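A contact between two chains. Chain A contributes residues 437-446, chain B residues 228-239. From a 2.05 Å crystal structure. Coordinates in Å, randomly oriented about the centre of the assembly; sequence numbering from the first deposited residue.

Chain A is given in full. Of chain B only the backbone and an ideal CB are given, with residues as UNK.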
# COMPACT_ATOMS: atom_id res chain seq x y z
N PRO A 437 -48.90 -24.83 -24.91
CA PRO A 437 -49.66 -23.88 -24.10
C PRO A 437 -48.94 -23.55 -22.78
O PRO A 437 -48.13 -24.33 -22.35
CB PRO A 437 -50.99 -24.60 -23.85
CG PRO A 437 -50.67 -26.07 -24.02
CD PRO A 437 -49.60 -26.11 -25.09
N LYS A 438 -49.23 -22.39 -22.19
CA LYS A 438 -48.82 -22.02 -20.81
C LYS A 438 -49.39 -23.03 -19.81
O LYS A 438 -48.61 -23.55 -19.01
CB LYS A 438 -49.28 -20.60 -20.45
CG LYS A 438 -50.78 -20.38 -20.28
CD LYS A 438 -51.65 -20.53 -21.53
CE LYS A 438 -51.40 -19.46 -22.58
NZ LYS A 438 -51.41 -20.01 -23.95
N ASN A 439 -50.70 -23.29 -19.88
CA ASN A 439 -51.48 -24.10 -18.90
C ASN A 439 -51.99 -25.39 -19.56
O ASN A 439 -52.73 -25.29 -20.55
CB ASN A 439 -52.64 -23.31 -18.28
CG ASN A 439 -52.18 -22.16 -17.41
OD1 ASN A 439 -51.12 -22.21 -16.78
ND2 ASN A 439 -52.96 -21.11 -17.36
N ASP A 440 -51.59 -26.54 -19.02
CA ASP A 440 -52.16 -27.88 -19.31
C ASP A 440 -52.34 -28.62 -17.97
O ASP A 440 -52.16 -28.00 -16.91
CB ASP A 440 -51.33 -28.63 -20.37
CG ASP A 440 -49.90 -28.99 -20.00
OD1 ASP A 440 -49.54 -28.95 -18.81
OD2 ASP A 440 -49.13 -29.34 -20.93
N ALA A 441 -52.71 -29.90 -18.01
CA ALA A 441 -53.02 -30.73 -16.82
C ALA A 441 -51.75 -31.03 -16.01
O ALA A 441 -51.89 -31.37 -14.82
CB ALA A 441 -53.73 -32.00 -17.25
N ILE A 442 -50.56 -30.94 -16.63
CA ILE A 442 -49.23 -31.28 -16.04
C ILE A 442 -48.70 -30.11 -15.18
O ILE A 442 -48.11 -30.38 -14.11
CB ILE A 442 -48.22 -31.72 -17.13
CG1 ILE A 442 -48.55 -33.13 -17.62
CG2 ILE A 442 -46.78 -31.60 -16.63
CD1 ILE A 442 -47.64 -33.65 -18.70
N MET A 443 -48.91 -28.87 -15.62
CA MET A 443 -48.61 -27.65 -14.83
C MET A 443 -49.48 -26.48 -15.31
O MET A 443 -49.47 -26.23 -16.54
CB MET A 443 -47.12 -27.28 -14.96
CG MET A 443 -46.70 -26.13 -14.08
SD MET A 443 -44.90 -25.98 -14.05
CE MET A 443 -44.49 -27.36 -12.97
N HIS A 444 -50.18 -25.80 -14.40
CA HIS A 444 -51.02 -24.62 -14.74
C HIS A 444 -51.17 -23.68 -13.55
O HIS A 444 -50.91 -24.11 -12.39
CB HIS A 444 -52.40 -25.05 -15.30
CG HIS A 444 -53.33 -25.70 -14.33
ND1 HIS A 444 -53.50 -27.08 -14.28
CD2 HIS A 444 -54.17 -25.18 -13.41
CE1 HIS A 444 -54.41 -27.37 -13.36
NE2 HIS A 444 -54.83 -26.22 -12.81
N GLU A 445 -51.59 -22.44 -13.83
CA GLU A 445 -51.81 -21.42 -12.78
C GLU A 445 -53.17 -21.72 -12.14
O GLU A 445 -54.00 -22.34 -12.80
CB GLU A 445 -51.65 -20.00 -13.33
CG GLU A 445 -52.65 -19.61 -14.40
CD GLU A 445 -52.52 -18.15 -14.80
OE1 GLU A 445 -52.25 -17.86 -15.98
OE2 GLU A 445 -52.68 -17.30 -13.91
N GLY A 446 -53.35 -21.33 -10.88
CA GLY A 446 -54.61 -21.54 -10.14
C GLY A 446 -54.81 -23.00 -9.75
O GLY A 446 -54.00 -23.85 -10.13
N UNK B 228 -38.89 -31.90 -8.67
CA UNK B 228 -39.87 -32.99 -8.88
C UNK B 228 -41.10 -32.56 -9.68
O UNK B 228 -42.01 -33.37 -9.79
CB UNK B 228 -40.33 -33.54 -7.53
N UNK B 229 -41.12 -31.34 -10.25
CA UNK B 229 -42.20 -30.84 -11.12
C UNK B 229 -41.71 -30.70 -12.56
O UNK B 229 -40.52 -30.36 -12.77
CB UNK B 229 -42.72 -29.49 -10.61
N UNK B 230 -42.61 -30.90 -13.51
CA UNK B 230 -42.36 -30.85 -14.97
C UNK B 230 -43.09 -29.63 -15.55
O UNK B 230 -44.32 -29.58 -15.46
CB UNK B 230 -42.83 -32.14 -15.66
N UNK B 231 -42.33 -28.71 -16.14
CA UNK B 231 -42.85 -27.51 -16.83
C UNK B 231 -42.05 -26.26 -16.46
O UNK B 231 -41.15 -26.33 -15.63
CB UNK B 231 -44.33 -27.30 -16.49
N UNK B 232 -42.38 -25.08 -17.04
CA UNK B 232 -41.56 -23.87 -16.88
C UNK B 232 -41.03 -23.61 -15.46
O UNK B 232 -41.83 -23.50 -14.52
CB UNK B 232 -42.38 -22.66 -17.32
N UNK B 233 -39.70 -23.56 -15.32
CA UNK B 233 -38.98 -23.17 -14.09
C UNK B 233 -39.24 -24.12 -12.93
O UNK B 233 -38.95 -23.72 -11.77
CB UNK B 233 -39.38 -21.75 -13.68
N UNK B 234 -39.77 -25.32 -13.20
CA UNK B 234 -40.18 -26.29 -12.15
C UNK B 234 -41.24 -25.70 -11.23
O UNK B 234 -41.25 -26.09 -10.03
CB UNK B 234 -38.97 -26.73 -11.32
N UNK B 235 -42.10 -24.82 -11.78
CA UNK B 235 -43.20 -24.09 -11.09
C UNK B 235 -42.82 -22.61 -10.86
O UNK B 235 -43.74 -21.79 -10.59
CB UNK B 235 -43.52 -24.76 -9.75
N UNK B 236 -41.53 -22.26 -10.97
CA UNK B 236 -40.98 -20.90 -10.76
C UNK B 236 -41.70 -19.87 -11.64
O UNK B 236 -42.00 -18.79 -11.15
CB UNK B 236 -39.48 -20.88 -11.06
N UNK B 237 -42.00 -20.21 -12.90
CA UNK B 237 -42.62 -19.29 -13.88
C UNK B 237 -44.06 -18.96 -13.48
O UNK B 237 -44.63 -18.08 -14.11
CB UNK B 237 -42.60 -19.90 -15.28
N UNK B 238 -44.65 -19.65 -12.50
CA UNK B 238 -46.06 -19.44 -12.07
C UNK B 238 -46.10 -18.88 -10.65
O UNK B 238 -47.20 -18.46 -10.24
CB UNK B 238 -46.85 -20.75 -12.14
N UNK B 239 -44.97 -18.84 -9.92
CA UNK B 239 -44.93 -18.55 -8.46
C UNK B 239 -44.08 -17.31 -8.13
O UNK B 239 -43.78 -17.12 -6.93
CB UNK B 239 -44.37 -19.76 -7.70

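Position 228 lies beyond the reach of chain A, which therefore sets no preference there; the deposited residue is Gly B228. At 229 the CA-to-CB bond points sideways, yet the ideal CB already lies 3.6 Å from Met A443 CE. A small apolar group would suit this spot, and Ala B229 fits, its CB packing 3.7 Å from Met A443 CE.

The bond at 230 is also sideways, with the ideal CB 4.1 Å from Ile A442 CG2. Chain A offers a hydrocarbon surface here and no polar partner, so Val, Ile or Thr would all be plausible. The residue is Thr B230; its CB is 4.2 Å from Ile A442 CG2, while a closer contact involves its backbone, with Thr B230 O 3.3 Å from Met A443 CE.

Position 231 is the most restricted. An ideal CB would point toward chain A and lie 2.8 Å from Met A443 SD, a clash, and with phi/psi of 136/178 it would also jam against the preceding carbonyl oxygen. The backbone angles alone call for glycine, and the clash with Met A443 SD where it lies points the same way. In Gly B231 the bare backbone lets the thioether lie close, with Met A443 SD 3.7 Å from Gly B231 C.

At 232, phi of -43° is compatible with proline, but the ideal CB is 5.3 Å from Met A443 SD, so other residues could also fit. Pro B232 makes a loose apolar contact, its CD 4.2 Å from Met A443 SD.

Positive phi favours glycine at 233 and 234, and neither ideal CB has chain A nearby; they are Gly B233 and Gly B234. Phi is positive again at 235 (105°), but the ideal CB lies 4.3 Å from Met A443 CE and a small apolar group can add contact. Ala B235 does so, its CB 4.2 Å from Met A443 CE. Positions 236 and 237 are free of chain A contacts and are Ala B236 and Ala B237.

Position 238 points toward chain A. Its ideal CB is 5.0 Å from Glu A445 CB, leaving room for a long side chain to run past Met A443 toward the backbone carbonyl of Lys A438. A large residue ending in a donor would suit; an aromatic could also meet the sulfur. Tyr B238 (chi1 m) does both: its OH donates a hydrogen bond to Lys A438 O at 2.6 Å, near the ring plane, and its CE1 lies 3.4 Å from Met A443 SD in an oblique sulfur-aromatic contact.

Position 239 is out of reach; Thr B239 instead bonds through OG1 to Ala B235 O (2.9 Å).

Chain B 228-239: GATGPGGAAAYT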
# COMPACT_ATOMS: atom_id res chain seq x y z
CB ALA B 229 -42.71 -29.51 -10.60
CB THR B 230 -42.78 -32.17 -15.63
OG1 THR B 230 -42.09 -33.20 -14.91
CG2 THR B 230 -42.45 -32.25 -17.10
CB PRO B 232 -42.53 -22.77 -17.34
CG PRO B 232 -43.35 -23.43 -18.41
CD PRO B 232 -43.56 -24.85 -17.89
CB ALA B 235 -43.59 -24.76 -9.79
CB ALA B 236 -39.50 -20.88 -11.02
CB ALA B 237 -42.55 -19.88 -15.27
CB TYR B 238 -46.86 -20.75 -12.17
CG TYR B 238 -46.83 -21.44 -13.52
CD1 TYR B 238 -45.75 -22.22 -13.89
CD2 TYR B 238 -47.85 -21.27 -14.43
CE1 TYR B 238 -45.68 -22.81 -15.14
CE2 TYR B 238 -47.80 -21.86 -15.69
CZ TYR B 238 -46.71 -22.63 -16.05
OH TYR B 238 -46.65 -23.21 -17.27
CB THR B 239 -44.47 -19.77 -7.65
OG1 THR B 239 -43.22 -20.27 -8.14
CG2 THR B 239 -45.49 -20.88 -7.68
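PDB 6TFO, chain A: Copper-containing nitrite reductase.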